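Local atomic coordinates of GDP-perosamine synthase (Caulobacter crescentus, PDB entry 3BN1), a protein that catalyses the pyridoxal phosphate-dependent transfer of an amino group from L-glutamate to GDP-4-keto-6-deoxy-D-mannose, giving GDP-perosamine for the O-antigen of the outer membrane. Residues T64-A69 with L155-A160. Sequence-based numbering, arbitrary orientation.
Sequences TALHLA and LVIEDA
Leu66 and Ala69 meet Ile157 and Asp159 where residues 64-69 of helix 62-72 lie over strand 155-159; the axes of these short pieces are 10.3 Å apart and nearly antiparallel, at 175°. This is helix-on-sheet packing in the aspartate aminotransferase fold. The strand sits at the middle of the mixed seven-stranded sheet, between strands 127-130 and 179-183. No hydrogen bond links the two segments.

The apolar part of the contact centres on one methyl group. Ile157 is extended, with CG1 anti to the backbone N (chi1 167°) and CD1 anti to CA, which carries CD1 out from the sheet to the helix. There CD1 meets Leu66 CD2 at 3.7 Å and Ala69 CB at 4.1 Å. Leu66 and Ala69 are three residues apart in the helix, so the isoleucine tip touches two side chains on neighbouring turns. The CB of the small Ala69 points toward the strand and also rests on Met209 of helix 203-213. Leu66 reaches the strand with its two methyls and also touches Thr181 of strand 179-183.

Asp159 lies at the C-terminal end of the strand, its side chain about 9 Å from the bound 2-oxoglutarate. In aminotransferases of this fold an aspartate near the end of a central strand binds the pyridine nitrogen of the cofactor; Asp159 is probably its counterpart. Its carboxylate is buried. OD2 is hydrogen-bonded to Ser91 OG and OD1 to the backbone N of Ala161. These two bonds hold both oxygens and should limit rotation of the group. The leucine packs against one end of this carboxylate without bonding to it. The two side chains cross at about a right angle, with Leu66 CD1 3.7 Å from Asp159 OD2 and 4.1 Å from Asp159 CG.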
loop_
_atom_site.group_PDB
_atom_site.type_symbol
_atom_site.label_atom_id
_atom_site.label_comp_id
_atom_site.label_asym_id
_atom_site.label_seq_id
_atom_site.Cartn_x
_atom_site.Cartn_y
_atom_site.Cartn_z
ATOM N N THR A 64 6.616 0.486 -1.049
ATOM C CA THR A 64 6.340 0.623 0.378
ATOM C C THR A 64 7.340 -0.223 1.197
ATOM O O THR A 64 7.676 0.126 2.324
ATOM C CB THR A 64 4.886 0.218 0.665
ATOM O OG1 THR A 64 4.664 -1.112 0.194
ATOM C CG2 THR A 64 3.902 1.171 -0.082
ATOM N N ALA A 65 7.814 -1.301 0.571
ATOM C CA ALA A 65 8.835 -2.186 1.074
ATOM C C ALA A 65 10.039 -1.298 1.349
ATOM O O ALA A 65 10.604 -1.287 2.456
ATOM C CB ALA A 65 9.197 -3.224 -0.011
ATOM N N LEU A 66 10.474 -0.567 0.327
ATOM C CA LEU A 66 11.606 0.295 0.562
ATOM C C LEU A 66 11.381 1.273 1.706
ATOM O O LEU A 66 12.208 1.425 2.599
ATOM C CB LEU A 66 11.872 1.075 -0.721
ATOM C CG LEU A 66 12.643 0.243 -1.745
ATOM C CD1 LEU A 66 12.655 0.951 -3.172
ATOM C CD2 LEU A 66 14.068 -0.028 -1.256
ATOM N N HIS A 67 10.266 1.997 1.647
ATOM C CA HIS A 67 9.936 2.952 2.699
ATOM C C HIS A 67 9.982 2.253 4.055
ATOM O O HIS A 67 10.633 2.728 4.989
ATOM C CB HIS A 67 8.527 3.650 2.472
ATOM C CG HIS A 67 8.176 4.703 3.503
ATOM N ND1 HIS A 67 6.877 5.066 3.808
ATOM C CD2 HIS A 67 8.971 5.504 4.267
ATOM C CE1 HIS A 67 6.889 6.016 4.739
ATOM N NE2 HIS A 67 8.149 6.298 5.034
ATOM N N LEU A 68 9.270 1.135 4.155
ATOM C CA LEU A 68 9.232 0.434 5.403
ATOM C C LEU A 68 10.645 0.080 5.902
ATOM O O LEU A 68 10.993 0.297 7.068
ATOM C CB LEU A 68 8.403 -0.847 5.242
ATOM C CG LEU A 68 8.289 -1.727 6.491
ATOM C CD1 LEU A 68 7.592 -0.921 7.626
ATOM C CD2 LEU A 68 7.443 -2.918 6.105
ATOM N N ALA A 69 11.472 -0.524 5.050
ATOM C CA ALA A 69 12.804 -0.934 5.534
ATOM C C ALA A 69 13.649 0.272 6.010
ATOM O O ALA A 69 14.398 0.218 7.007
ATOM C CB ALA A 69 13.515 -1.681 4.385
ATOM N N LEU A 155 24.913 1.404 6.795
ATOM C CA LEU A 155 23.995 0.326 6.473
ATOM C C LEU A 155 23.956 0.201 4.938
ATOM O O LEU A 155 24.231 1.154 4.198
ATOM C CB LEU A 155 22.593 0.708 6.926
ATOM C CG LEU A 155 22.507 0.774 8.466
ATOM C CD1 LEU A 155 21.188 1.451 8.872
ATOM C CD2 LEU A 155 22.560 -0.688 8.928
ATOM N N VAL A 156 23.576 -0.982 4.474
ATOM C CA VAL A 156 23.445 -1.194 3.047
ATOM C C VAL A 156 22.052 -1.784 2.873
ATOM O O VAL A 156 21.648 -2.699 3.582
ATOM C CB VAL A 156 24.544 -2.164 2.477
ATOM C CG1 VAL A 156 24.326 -2.466 0.974
ATOM C CG2 VAL A 156 25.930 -1.568 2.669
ATOM N N ILE A 157 21.298 -1.247 1.925
ATOM C CA ILE A 157 20.015 -1.840 1.687
ATOM C C ILE A 157 19.943 -2.113 0.200
ATOM O O ILE A 157 20.096 -1.203 -0.630
ATOM C CB ILE A 157 18.862 -0.900 2.067
ATOM C CG1 ILE A 157 17.553 -1.458 1.494
ATOM C CG2 ILE A 157 19.195 0.568 1.649
ATOM C CD1 ILE A 157 16.351 -0.550 1.638
ATOM N N GLU A 158 19.756 -3.374 -0.159
ATOM C CA GLU A 158 19.686 -3.672 -1.597
ATOM C C GLU A 158 18.274 -3.390 -2.145
ATOM O O GLU A 158 17.231 -3.920 -1.655
ATOM C CB GLU A 158 19.906 -5.151 -1.850
ATOM C CG GLU A 158 21.183 -5.847 -1.265
ATOM C CD GLU A 158 20.996 -7.412 -1.346
ATOM O OE1 GLU A 158 20.754 -7.916 -2.483
ATOM O OE2 GLU A 158 21.007 -8.100 -0.277
ATOM N N ASP A 159 18.224 -2.588 -3.194
ATOM C CA ASP A 159 16.940 -2.477 -3.902
ATOM C C ASP A 159 17.034 -3.652 -4.876
ATOM O O ASP A 159 17.639 -3.559 -5.972
ATOM C CB ASP A 159 16.807 -1.205 -4.727
ATOM C CG ASP A 159 15.432 -1.092 -5.352
ATOM O OD1 ASP A 159 14.667 -2.097 -5.354
ATOM O OD2 ASP A 159 15.084 0.026 -5.794
ATOM N N ALA A 160 16.490 -4.797 -4.490
ATOM C CA ALA A 160 16.607 -5.979 -5.361
ATOM C C ALA A 160 15.356 -6.218 -6.186
ATOM O O ALA A 160 15.099 -7.363 -6.586
ATOM C CB ALA A 160 16.909 -7.219 -4.516
#